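Local coordinates for glyoxylate reductase (Paecilomyces sp. J18, PDB 3WNV), which probably reduces glyoxylate to glycolate with a nicotinamide cofactor, as a member of the D-isomer-specific 2-hydroxyacid dehydrogenase family, at residues I248-L253 with P278-N283; I124-Q129 with G236-N241; L213-N218 with R222-E227; G158-G163 with D202-Q207; V118-M123 with A170-A175. One frame throughout, in Å; residues are numbered along the deposited sequence.

Overall arrangement
All five contacts belong to the Rossmann-type nucleotide-binding domain, built on a parallel seven-stranded sheet with helices on both faces. Contacts 2 and 5 share helix 112-127, which packs on strand 237-241 and on helix 164-175; their centres lie about 11 Å apart. Contact 4 sets helix 201-207 on the other face, against strand 156-160, and contact 3, about 12 Å away between centres, closes the loop leaving strand 210-213. Contact 1, joining helices 250-259 and 278-281, comes last along the chain. Contact 5 opens first and alternates with contacts 2 and 4; contacts 4 and then 3 are nested within contact 2, gathering distant sequence into one fold that probably binds the cofactor.

Contact 1: I248-L253 with P278-N283; sequences IDEKAL and PGLLNN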
# COMPACT_ATOMS: atom_id res chain seq x y z
N ILE A 248 7.67 -9.08 -4.21
CA ILE A 248 8.01 -10.49 -4.22
C ILE A 248 7.93 -10.97 -5.66
O ILE A 248 7.04 -10.56 -6.39
CB ILE A 248 7.02 -11.33 -3.39
CG1 ILE A 248 6.94 -10.77 -1.98
CG2 ILE A 248 7.44 -12.83 -3.44
CD1 ILE A 248 5.86 -11.39 -1.09
N ASP A 249 8.91 -11.80 -6.05
CA ASP A 249 8.90 -12.52 -7.31
C ASP A 249 7.83 -13.61 -7.16
O ASP A 249 8.08 -14.68 -6.58
CB ASP A 249 10.30 -13.14 -7.55
CG ASP A 249 10.38 -13.93 -8.84
OD1 ASP A 249 9.32 -14.25 -9.40
OD2 ASP A 249 11.50 -14.22 -9.33
N GLU A 250 6.61 -13.31 -7.62
CA GLU A 250 5.47 -14.17 -7.28
C GLU A 250 5.64 -15.55 -7.88
O GLU A 250 5.19 -16.56 -7.31
CB GLU A 250 4.17 -13.50 -7.77
CG GLU A 250 2.91 -14.04 -7.12
CD GLU A 250 1.72 -13.09 -7.36
OE1 GLU A 250 1.81 -11.96 -6.83
OE2 GLU A 250 0.74 -13.43 -8.09
N LYS A 251 6.30 -15.64 -9.02
CA LYS A 251 6.52 -16.96 -9.62
C LYS A 251 7.47 -17.77 -8.76
O LYS A 251 7.29 -18.96 -8.57
CB LYS A 251 7.03 -16.86 -11.06
CG LYS A 251 5.96 -16.54 -12.08
CD LYS A 251 6.59 -16.36 -13.42
CE LYS A 251 5.58 -15.82 -14.42
NZ LYS A 251 6.23 -15.42 -15.70
N ALA A 252 8.47 -17.11 -8.19
CA ALA A 252 9.38 -17.79 -7.27
C ALA A 252 8.71 -18.19 -5.95
O ALA A 252 9.01 -19.24 -5.36
CB ALA A 252 10.61 -16.91 -6.98
N LEU A 253 7.81 -17.35 -5.49
CA LEU A 253 7.03 -17.63 -4.30
C LEU A 253 6.19 -18.89 -4.54
O LEU A 253 6.12 -19.79 -3.67
CB LEU A 253 6.15 -16.42 -3.97
CG LEU A 253 5.13 -16.70 -2.85
CD1 LEU A 253 5.83 -16.83 -1.55
CD2 LEU A 253 4.09 -15.56 -2.82
N PRO A 278 -1.58 -18.37 -11.01
CA PRO A 278 -2.52 -19.49 -10.83
C PRO A 278 -2.14 -20.45 -9.70
O PRO A 278 -3.00 -20.79 -8.89
CB PRO A 278 -2.43 -20.23 -12.18
CG PRO A 278 -2.01 -19.22 -13.14
CD PRO A 278 -1.06 -18.30 -12.37
N GLY A 279 -0.87 -20.86 -9.63
CA GLY A 279 -0.43 -21.76 -8.58
C GLY A 279 -0.63 -21.17 -7.20
O GLY A 279 -0.70 -21.89 -6.19
N LEU A 280 -0.74 -19.85 -7.13
CA LEU A 280 -1.02 -19.19 -5.86
C LEU A 280 -2.54 -19.21 -5.59
O LEU A 280 -3.01 -19.67 -4.54
CB LEU A 280 -0.47 -17.77 -5.94
CG LEU A 280 -0.41 -16.93 -4.69
CD1 LEU A 280 0.29 -17.74 -3.60
CD2 LEU A 280 0.38 -15.65 -4.97
N LEU A 281 -3.32 -18.75 -6.56
CA LEU A 281 -4.76 -18.67 -6.42
C LEU A 281 -5.34 -20.03 -6.14
O LEU A 281 -6.31 -20.14 -5.38
CB LEU A 281 -5.38 -18.08 -7.70
CG LEU A 281 -6.79 -17.52 -7.62
CD1 LEU A 281 -6.87 -16.54 -6.48
CD2 LEU A 281 -7.16 -16.85 -8.94
N ASN A 282 -4.72 -21.08 -6.69
CA ASN A 282 -5.32 -22.42 -6.64
C ASN A 282 -4.88 -23.21 -5.44
O ASN A 282 -5.28 -24.35 -5.29
CB ASN A 282 -5.00 -23.23 -7.90
CG ASN A 282 -5.52 -22.59 -9.18
OD1 ASN A 282 -6.40 -21.72 -9.14
ND2 ASN A 282 -4.97 -23.01 -10.32
N ASN A 283 -4.07 -22.59 -4.59
CA ASN A 283 -3.52 -23.28 -3.41
C ASN A 283 -4.40 -23.05 -2.15
O ASN A 283 -4.44 -21.94 -1.60
CB ASN A 283 -2.10 -22.74 -3.15
CG ASN A 283 -1.38 -23.47 -2.06
OD1 ASN A 283 -1.99 -24.16 -1.25
ND2 ASN A 283 -0.07 -23.31 -2.02
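Glu250 presents one face of its carboxylate to Leu280, whose CD2 methyl sits above the group, 3.7 Å from Glu250 CD and 3.8 Å from Glu250 OE2. The same methyl also rests on the aliphatic part of the chain, with Leu280 CD2 3.7 Å from Glu250 CG. The two oxygens are engaged elsewhere: OE1 accepts from the backbone N of Glu271 and OE2 from that of Glu277. With CG anti to the backbone N (chi1 -162°), the glutamate reaches out from the first turn of helix 250-259 and crosses the leucine at about a right angle. Leu253, one turn further on, adds a looser apolar touch, Leu253 CD2 to Leu280 CD2 at 4.3 Å. A second carboxylate starts the helix: Asp249, the N-cap, accepts from Ala252 N at OD1 over 3.2 Å, the N-H arriving from above the carboxylate plane. Leu280 belongs to the short helix 278-281 and is enclosed further by Val254 and Leu257 of helix 250-259 and by Val265 and Leu267 of strand 262-267, which follows helix 250-259 in the chain. A methyl thus lies over one face of a buried acid whose oxygens are met by two peptide N-H groups, a pairing likely to ease the cost of burying the carboxylate and to tie the loop around Glu271 and Glu277 to the start of the helix.

Contact 2: I124-Q129 with G236-N241; sequences IGALRQ and GVVIVN
Val238 divides its two methyls between neighbouring residues of helix 112-127. CG1, anti to the backbone N (chi1 168°), meets the methyl of Ala126, with Val238 CG1 3.7 Å from Ala126 CB. CG2, set beside the backbone N instead, turns to Leu127, and Val238 CG2 lies 4.0 Å from Leu127 CD2. Ala126 needs no torsion for this, since its CB already points at the strand. Leu127 CB does not, but the end of its side chain comes nearer: with CG beside the backbone N (chi1 -70°), CD1 continues the chain while the CD2 branch meets the valine at a slant. Val238 looks toward helix 112-127, whereas the next residue, Ile239, looks away from it, and its CD1 packs 4.0 Å from CD1 of Leu253 in helix 250-259. Such alternation is how a parallel sheet of the Rossmann type receives helices on both faces. Val240 returns to the first face and reaches the same long helix nearer its middle, at Met123. Just past the contact the helix stops in a Schellman motif, where Gln129 takes a positive phi of 42° and its N bonds to Ala126 O over 3.1 Å.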
# COMPACT_ATOMS: atom_id res chain seq x y z
N ILE A 124 -3.02 -15.02 10.89
CA ILE A 124 -3.72 -16.10 11.57
C ILE A 124 -4.35 -17.05 10.53
O ILE A 124 -4.24 -18.29 10.67
CB ILE A 124 -4.81 -15.52 12.48
CG1 ILE A 124 -4.14 -14.64 13.58
CG2 ILE A 124 -5.63 -16.65 13.12
CD1 ILE A 124 -3.06 -15.36 14.39
N GLY A 125 -4.91 -16.50 9.45
CA GLY A 125 -5.50 -17.30 8.36
C GLY A 125 -4.44 -18.26 7.78
O GLY A 125 -4.72 -19.46 7.53
N ALA A 126 -3.23 -17.75 7.60
CA ALA A 126 -2.16 -18.52 6.96
C ALA A 126 -1.66 -19.60 7.90
O ALA A 126 -1.43 -20.75 7.49
CB ALA A 126 -1.04 -17.59 6.55
N LEU A 127 -1.53 -19.25 9.18
CA LEU A 127 -1.08 -20.23 10.18
C LEU A 127 -2.11 -21.32 10.45
O LEU A 127 -1.71 -22.39 10.94
CB LEU A 127 -0.77 -19.53 11.49
CG LEU A 127 0.48 -18.64 11.52
CD1 LEU A 127 0.43 -17.78 12.76
CD2 LEU A 127 1.73 -19.49 11.54
N ARG A 128 -3.39 -21.06 10.21
CA ARG A 128 -4.43 -22.08 10.33
C ARG A 128 -4.78 -22.72 8.98
O ARG A 128 -5.63 -23.63 8.93
CB ARG A 128 -5.74 -21.49 10.94
CG ARG A 128 -5.59 -20.85 12.34
CD ARG A 128 -5.00 -21.88 13.30
NE ARG A 128 -5.06 -21.41 14.69
CZ ARG A 128 -6.00 -21.78 15.57
NH1 ARG A 128 -6.95 -22.64 15.24
NH2 ARG A 128 -5.96 -21.28 16.81
N GLN A 129 -4.16 -22.22 7.90
CA GLN A 129 -4.57 -22.55 6.50
C GLN A 129 -6.10 -22.52 6.41
O GLN A 129 -6.78 -23.48 5.98
CB GLN A 129 -3.95 -23.88 6.02
CG GLN A 129 -2.44 -23.88 6.27
CD GLN A 129 -1.71 -25.08 5.74
OE1 GLN A 129 -2.31 -26.02 5.22
NE2 GLN A 129 -0.37 -25.04 5.82
N GLY A 236 9.34 -24.03 6.26
CA GLY A 236 8.05 -23.81 6.92
C GLY A 236 7.71 -22.36 7.26
O GLY A 236 6.76 -22.10 8.02
N VAL A 237 8.45 -21.40 6.68
CA VAL A 237 8.17 -19.98 6.91
C VAL A 237 6.76 -19.68 6.42
O VAL A 237 6.26 -20.35 5.51
CB VAL A 237 9.20 -19.07 6.15
CG1 VAL A 237 9.10 -19.27 4.64
CG2 VAL A 237 9.09 -17.59 6.55
N VAL A 238 6.11 -18.70 7.04
CA VAL A 238 4.87 -18.15 6.54
C VAL A 238 5.15 -16.70 6.14
O VAL A 238 5.75 -15.93 6.90
CB VAL A 238 3.78 -18.20 7.62
CG1 VAL A 238 2.56 -17.36 7.18
CG2 VAL A 238 3.39 -19.63 7.90
N ILE A 239 4.73 -16.34 4.94
CA ILE A 239 4.98 -14.97 4.43
C ILE A 239 3.70 -14.16 4.35
O ILE A 239 2.73 -14.63 3.79
CB ILE A 239 5.71 -15.01 3.05
CG1 ILE A 239 7.10 -15.64 3.16
CG2 ILE A 239 5.80 -13.60 2.43
CD1 ILE A 239 7.70 -16.03 1.85
N VAL A 240 3.72 -12.94 4.89
CA VAL A 240 2.58 -12.01 4.79
C VAL A 240 2.97 -10.77 4.03
O VAL A 240 4.05 -10.22 4.28
CB VAL A 240 2.08 -11.64 6.18
CG1 VAL A 240 1.03 -10.51 6.14
CG2 VAL A 240 1.53 -12.87 6.93
N ASN A 241 2.10 -10.33 3.12
CA ASN A 241 2.31 -9.10 2.38
C ASN A 241 1.06 -8.32 2.24
O ASN A 241 0.15 -8.75 1.62
CB ASN A 241 2.84 -9.44 0.98
CG ASN A 241 3.47 -8.27 0.29
OD1 ASN A 241 3.61 -7.24 0.87
ND2 ASN A 241 3.88 -8.48 -0.93

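Contact 3: L213-N218 with R222-E227; sequences LNLALN and RHIIGE
The runs 213-218 and 222-225 go in roughly opposite directions, 150° apart, and are joined where Arg222 N donates to Asn218 O over 2.9 Å, the donor lying almost in line with the carbonyl bond. Away from this closure the backbones diverge, and paired aliphatic side chains span the gap. Leu215 and Ile224 cross at about a right angle, and Leu215 CD1 touches Ile224 CD1 at 3.8 Å. Ile224 manages this with its CG1 anti to the backbone N (chi1 -165°), which sends the ethyl arm toward the leucine, while CG2 lends a second, looser touch. Deeper in, Leu213 CD1 lies 4.0 Å from Ile225 CG1. Leu217 bends back toward the closure, its CD1 4.0 Å from Arg222 CA. The polar end of Arg222 leads away from this pairing and lays its guanidinium over the ring of His223, with Arg222 NH1 above the ring and displaced toward its rim; His223 NE2 in turn bonds to Glu271, which lies at long, weak ion-pair range of Arg222. The loop follows strand 210-213 of the Rossmann-type sheet, and Asn214 ND2 ties it to Gly161 O in the turn that carries a probable GxGxxG signature. A few apolar pairs thus bridge the two limbs, while one backbone bond closes the bend and the flat cationic and aromatic groups are kept to the outer side.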
# COMPACT_ATOMS: atom_id res chain seq x y z
N LEU A 213 6.38 -7.72 5.07
CA LEU A 213 7.12 -6.61 4.49
C LEU A 213 6.28 -5.35 4.30
O LEU A 213 5.10 -5.45 3.98
CB LEU A 213 7.81 -7.01 3.16
CG LEU A 213 7.17 -7.84 2.02
CD1 LEU A 213 8.19 -7.84 0.84
CD2 LEU A 213 6.89 -9.27 2.38
N ASN A 214 6.89 -4.20 4.57
CA ASN A 214 6.27 -2.90 4.30
C ASN A 214 7.25 -1.95 3.64
O ASN A 214 7.79 -1.05 4.28
CB ASN A 214 5.75 -2.26 5.60
CG ASN A 214 4.99 -3.24 6.48
OD1 ASN A 214 3.81 -3.59 6.24
ND2 ASN A 214 5.66 -3.68 7.52
N LEU A 215 7.51 -2.17 2.36
CA LEU A 215 8.39 -1.30 1.60
C LEU A 215 7.60 -0.60 0.54
O LEU A 215 6.62 -1.15 -0.00
CB LEU A 215 9.50 -2.12 0.90
CG LEU A 215 10.41 -2.87 1.82
CD1 LEU A 215 11.38 -3.68 1.00
CD2 LEU A 215 11.18 -1.84 2.68
N ALA A 216 8.04 0.60 0.20
CA ALA A 216 7.60 1.30 -0.97
C ALA A 216 8.12 0.52 -2.16
O ALA A 216 9.24 -0.01 -2.14
CB ALA A 216 8.16 2.69 -0.97
N LEU A 217 7.31 0.44 -3.20
CA LEU A 217 7.73 -0.21 -4.42
C LEU A 217 8.53 0.74 -5.29
O LEU A 217 8.08 1.85 -5.59
CB LEU A 217 6.49 -0.66 -5.19
CG LEU A 217 6.76 -1.43 -6.46
CD1 LEU A 217 7.62 -2.74 -6.15
CD2 LEU A 217 5.47 -1.77 -7.26
N ASN A 218 9.71 0.29 -5.70
CA ASN A 218 10.51 1.01 -6.70
C ASN A 218 11.35 0.04 -7.54
O ASN A 218 11.28 -1.17 -7.35
CB ASN A 218 11.35 2.15 -6.05
CG ASN A 218 12.43 1.64 -5.09
OD1 ASN A 218 13.13 0.66 -5.38
ND2 ASN A 218 12.60 2.33 -3.97
N ARG A 222 11.52 -3.90 -6.30
CA ARG A 222 10.80 -4.91 -7.11
C ARG A 222 11.55 -6.24 -6.97
O ARG A 222 12.77 -6.27 -7.17
CB ARG A 222 10.78 -4.53 -8.61
CG ARG A 222 10.05 -5.56 -9.48
CD ARG A 222 10.01 -5.14 -10.93
NE ARG A 222 9.33 -6.12 -11.77
CZ ARG A 222 9.91 -7.20 -12.31
NH1 ARG A 222 11.21 -7.46 -12.10
NH2 ARG A 222 9.19 -8.03 -13.06
N HIS A 223 10.84 -7.31 -6.62
CA HIS A 223 11.45 -8.63 -6.38
C HIS A 223 12.57 -8.65 -5.34
O HIS A 223 13.48 -9.50 -5.41
CB HIS A 223 12.01 -9.19 -7.69
CG HIS A 223 10.96 -9.55 -8.70
ND1 HIS A 223 11.23 -10.32 -9.81
CD2 HIS A 223 9.63 -9.27 -8.75
CE1 HIS A 223 10.12 -10.47 -10.52
NE2 HIS A 223 9.14 -9.85 -9.89
N ILE A 224 12.54 -7.73 -4.39
CA ILE A 224 13.49 -7.82 -3.29
C ILE A 224 13.46 -9.19 -2.58
O ILE A 224 14.48 -9.66 -2.07
CB ILE A 224 13.31 -6.67 -2.29
CG1 ILE A 224 14.52 -6.55 -1.37
CG2 ILE A 224 11.97 -6.80 -1.55
CD1 ILE A 224 14.50 -5.27 -0.51
N ILE A 225 12.29 -9.84 -2.55
CA ILE A 225 12.21 -11.26 -2.15
C ILE A 225 12.08 -12.12 -3.41
O ILE A 225 11.02 -12.20 -4.01
CB ILE A 225 11.00 -11.48 -1.18
CG1 ILE A 225 11.08 -10.48 -0.02
CG2 ILE A 225 10.91 -12.95 -0.68
CD1 ILE A 225 12.24 -10.74 0.89
N GLY A 226 13.18 -12.70 -3.86
CA GLY A 226 13.13 -13.61 -4.98
C GLY A 226 13.67 -14.97 -4.56
O GLY A 226 13.71 -15.26 -3.37
N GLU A 227 14.07 -15.79 -5.52
CA GLU A 227 14.47 -17.18 -5.25
C GLU A 227 15.52 -17.26 -4.18
O GLU A 227 15.44 -18.12 -3.28
CB GLU A 227 15.09 -17.79 -6.49
CG GLU A 227 14.13 -18.28 -7.53
CD GLU A 227 14.82 -19.29 -8.44
OE1 GLU A 227 15.96 -19.68 -8.10
OE2 GLU A 227 14.22 -19.67 -9.47

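Contact 4: G158-G163 with D202-Q207; sequences GILGMG and DELLAQ
Leu204 points straight from helix 201-207 at strand 158-160 and spreads its two methyls along it. One of them, CD1, settles over the bare backbone, 3.7 Å from Gly158 CA and 3.8 Å from Ile159 N. The other, CD2, reaches Leu160, lying 3.7 Å from Leu160 CB, and the two leucine side chains cross at about a right angle. The fork is placed by the first torsion of Leu204, CG standing anti to the backbone N (chi1 -173°). Ile159, touched only through its backbone N, turns its side chain to the other face of the sheet, where it meets Ala170 of helix 164-175. A CB on Gly158 would fall tightly against Leu204 CD1, about 3.1 Å away, so the glycine makes room for the leucine. An alanine in place of Leu204 is likely to leave a gap over Gly158 and deprive Leu160 of its crossing partner. Helix and strand run roughly antiparallel, at 144°, with axes 8.6 Å apart, as expected of the crossover that returns the Rossmann chain to strand 210-213. Leu204 also touches Ile181, His183 and Phe211, so it packs against three neighbouring strands. Immediately beyond, Gly161 and Gly163 carry the probable dinucleotide-binding GxGxxG turn. Methyl groups make the contact, with no polar side chain taking part across it, and hold the helix to the strand that leads into that turn.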
# COMPACT_ATOMS: atom_id res chain seq x y z
N GLY A 158 9.06 -11.32 11.75
CA GLY A 158 10.07 -10.48 11.12
C GLY A 158 9.41 -9.47 10.19
O GLY A 158 8.50 -9.80 9.41
N ILE A 159 9.84 -8.22 10.29
CA ILE A 159 9.23 -7.13 9.52
C ILE A 159 10.34 -6.47 8.68
O ILE A 159 11.31 -5.89 9.20
CB ILE A 159 8.55 -6.08 10.45
CG1 ILE A 159 7.40 -6.71 11.26
CG2 ILE A 159 8.04 -4.84 9.65
CD1 ILE A 159 6.77 -5.76 12.29
N LEU A 160 10.22 -6.59 7.37
CA LEU A 160 11.14 -5.83 6.50
C LEU A 160 10.49 -4.48 6.16
O LEU A 160 9.58 -4.44 5.37
CB LEU A 160 11.39 -6.62 5.22
CG LEU A 160 12.29 -5.95 4.16
CD1 LEU A 160 13.68 -5.78 4.74
CD2 LEU A 160 12.29 -6.84 2.93
N GLY A 161 10.99 -3.39 6.75
CA GLY A 161 10.42 -2.08 6.56
C GLY A 161 9.50 -1.80 7.72
O GLY A 161 8.29 -1.94 7.63
N MET A 162 10.11 -1.46 8.84
CA MET A 162 9.41 -1.11 10.05
C MET A 162 9.14 0.39 9.96
O MET A 162 10.06 1.22 9.95
CB MET A 162 10.30 -1.46 11.26
CG MET A 162 9.86 -0.86 12.57
SD MET A 162 8.35 -1.67 13.11
CE MET A 162 9.01 -3.22 13.68
N GLY A 163 7.87 0.72 9.82
CA GLY A 163 7.43 2.09 9.69
C GLY A 163 6.13 2.17 10.46
O GLY A 163 5.95 1.39 11.40
N ASP A 202 20.00 -10.55 6.07
CA ASP A 202 20.18 -11.99 6.09
C ASP A 202 19.67 -12.62 7.39
O ASP A 202 19.10 -13.71 7.38
CB ASP A 202 21.65 -12.35 5.86
CG ASP A 202 22.07 -12.24 4.39
OD1 ASP A 202 21.19 -12.12 3.52
OD2 ASP A 202 23.29 -12.28 4.11
N GLU A 203 19.83 -11.93 8.51
CA GLU A 203 19.36 -12.45 9.80
C GLU A 203 17.84 -12.43 9.88
O GLU A 203 17.22 -13.31 10.52
CB GLU A 203 19.94 -11.63 10.97
CG GLU A 203 21.38 -11.93 11.33
CD GLU A 203 21.97 -10.89 12.31
OE1 GLU A 203 21.55 -9.69 12.27
OE2 GLU A 203 22.87 -11.27 13.10
N LEU A 204 17.21 -11.46 9.20
CA LEU A 204 15.76 -11.36 9.18
C LEU A 204 15.19 -12.56 8.42
O LEU A 204 14.19 -13.16 8.83
CB LEU A 204 15.31 -10.05 8.51
CG LEU A 204 13.81 -9.76 8.60
CD1 LEU A 204 13.43 -9.39 10.01
CD2 LEU A 204 13.43 -8.61 7.63
N LEU A 205 15.86 -12.93 7.34
CA LEU A 205 15.41 -14.05 6.53
C LEU A 205 15.59 -15.34 7.33
O LEU A 205 14.71 -16.20 7.32
CB LEU A 205 16.22 -14.14 5.23
CG LEU A 205 15.99 -13.01 4.22
CD1 LEU A 205 17.08 -12.99 3.16
CD2 LEU A 205 14.58 -13.11 3.57
N ALA A 206 16.70 -15.45 8.04
CA ALA A 206 17.02 -16.68 8.78
C ALA A 206 16.13 -16.91 9.98
O ALA A 206 15.80 -18.05 10.30
CB ALA A 206 18.47 -16.66 9.23
N GLN A 207 15.76 -15.85 10.68
CA GLN A 207 15.13 -15.99 11.99
C GLN A 207 13.61 -15.84 12.05
O GLN A 207 13.00 -16.22 13.07
CB GLN A 207 15.76 -14.99 12.97
CG GLN A 207 17.26 -15.13 13.11
CD GLN A 207 17.84 -14.08 14.02
OE1 GLN A 207 17.13 -13.50 14.85
NE2 GLN A 207 19.13 -13.81 13.86

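Contact 5: V118-M123 with A170-A175; sequences VAIFLM and ARRARA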
# COMPACT_ATOMS: atom_id res chain seq x y z
N VAL A 118 -5.65 -6.07 8.78
CA VAL A 118 -5.74 -7.09 7.72
C VAL A 118 -4.47 -7.97 7.72
O VAL A 118 -4.56 -9.15 7.52
CB VAL A 118 -6.03 -6.45 6.36
CG1 VAL A 118 -5.68 -7.39 5.21
CG2 VAL A 118 -7.51 -6.09 6.28
N ALA A 119 -3.32 -7.40 8.02
CA ALA A 119 -2.06 -8.17 8.11
C ALA A 119 -2.20 -9.25 9.17
O ALA A 119 -1.76 -10.37 8.97
CB ALA A 119 -0.92 -7.26 8.49
N ILE A 120 -2.75 -8.91 10.33
CA ILE A 120 -2.87 -9.93 11.41
C ILE A 120 -3.95 -10.96 11.03
O ILE A 120 -3.77 -12.16 11.22
CB ILE A 120 -3.19 -9.28 12.76
CG1 ILE A 120 -2.01 -8.37 13.20
CG2 ILE A 120 -3.58 -10.32 13.85
CD1 ILE A 120 -0.63 -9.08 13.39
N PHE A 121 -5.06 -10.48 10.47
CA PHE A 121 -6.08 -11.40 9.95
C PHE A 121 -5.48 -12.39 8.99
O PHE A 121 -5.66 -13.61 9.15
CB PHE A 121 -7.24 -10.61 9.32
CG PHE A 121 -8.32 -11.48 8.72
CD1 PHE A 121 -9.32 -11.97 9.53
CD2 PHE A 121 -8.35 -11.75 7.37
CE1 PHE A 121 -10.35 -12.77 9.01
CE2 PHE A 121 -9.38 -12.55 6.80
CZ PHE A 121 -10.41 -13.06 7.64
N LEU A 122 -4.73 -11.91 8.00
CA LEU A 122 -4.03 -12.79 7.08
C LEU A 122 -3.04 -13.74 7.75
O LEU A 122 -2.91 -14.87 7.31
CB LEU A 122 -3.32 -11.97 5.98
CG LEU A 122 -4.23 -11.31 4.97
CD1 LEU A 122 -3.42 -10.34 4.08
CD2 LEU A 122 -4.94 -12.39 4.10
N MET A 123 -2.29 -13.27 8.75
CA MET A 123 -1.31 -14.12 9.42
C MET A 123 -1.98 -15.30 10.13
O MET A 123 -1.55 -16.42 10.04
CB MET A 123 -0.52 -13.28 10.44
CG MET A 123 0.58 -14.08 11.13
SD MET A 123 1.42 -13.13 12.44
CE MET A 123 0.19 -13.13 13.76
N ALA A 170 3.32 -4.86 14.69
CA ALA A 170 4.11 -5.36 15.83
C ALA A 170 3.32 -5.28 17.14
O ALA A 170 3.39 -6.20 17.96
CB ALA A 170 5.42 -4.59 15.96
N ARG A 171 2.60 -4.18 17.35
CA ARG A 171 1.79 -3.99 18.54
C ARG A 171 0.75 -5.10 18.64
O ARG A 171 0.56 -5.71 19.70
CB ARG A 171 1.10 -2.62 18.49
CG ARG A 171 0.26 -2.27 19.74
CD ARG A 171 -0.44 -0.88 19.60
NE ARG A 171 0.25 0.02 18.66
CZ ARG A 171 1.46 0.57 18.85
NH1 ARG A 171 2.16 0.31 19.94
NH2 ARG A 171 1.98 1.36 17.92
N ARG A 172 0.09 -5.41 17.53
CA ARG A 172 -0.89 -6.49 17.55
C ARG A 172 -0.21 -7.83 17.78
O ARG A 172 -0.64 -8.61 18.65
CB ARG A 172 -1.66 -6.52 16.24
CG ARG A 172 -2.68 -5.37 16.11
CD ARG A 172 -2.89 -4.99 14.64
NE ARG A 172 -3.90 -3.93 14.50
CZ ARG A 172 -3.71 -2.64 14.83
NH1 ARG A 172 -2.54 -2.18 15.32
NH2 ARG A 172 -4.73 -1.80 14.67
N ALA A 173 0.83 -8.10 17.00
CA ALA A 173 1.52 -9.39 17.07
C ALA A 173 2.09 -9.70 18.45
O ALA A 173 2.10 -10.85 18.87
CB ALA A 173 2.62 -9.47 16.03
N ARG A 174 2.58 -8.69 19.17
CA ARG A 174 3.04 -8.92 20.52
C ARG A 174 1.93 -9.41 21.46
O ARG A 174 2.19 -10.22 22.37
CB ARG A 174 3.70 -7.65 21.12
CG ARG A 174 5.19 -7.60 20.85
CD ARG A 174 5.88 -6.41 21.55
NE ARG A 174 5.41 -5.18 20.97
CZ ARG A 174 6.05 -4.47 20.04
NH1 ARG A 174 7.26 -4.82 19.60
NH2 ARG A 174 5.47 -3.39 19.58
N ALA A 175 0.72 -8.91 21.25
CA ALA A 175 -0.42 -9.33 22.06
C ALA A 175 -0.78 -10.78 21.77
O ALA A 175 -1.41 -11.45 22.61
CB ALA A 175 -1.61 -8.40 21.86
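Ile120 sets CG1 beside its backbone N (chi1 -65°) and folds CD1 back in the same sense (chi2 -60°), an arrangement that brings its ethyl arm onto Arg172 and Ala173. The arginine meets it with an extended chain, so that Ile120 CG1 lies 3.6 Å from Arg172 CB and 3.8 Å from Arg172 CD, the two side chains crossing at a slant. CD1 of Ile120 continues past the arginine to the backbone, 4.0 Å from Ala173 N, and 4.2 Å from Ala173 CB. What the isoleucine touches is thus only the aliphatic stem of Arg172; its guanidinium pairs with Asp117 and Glu168 and bonds to Asn113, which probably holds the stem in line. A glycine at Ile120 would probably take the apolar neighbour from the stem of Arg172 and open a gap beside Ala173. The small side chain of Ala173 probably helps helix 164-175 come close, and its CB also rests on Leu157 and Ile180. Both helices lie on one face of the Rossmann-type sheet: helix 164-175 over strands 156-160 and 179-183, and helix 112-127 beside it, where Met123 packs on Val240 of strand 237-241.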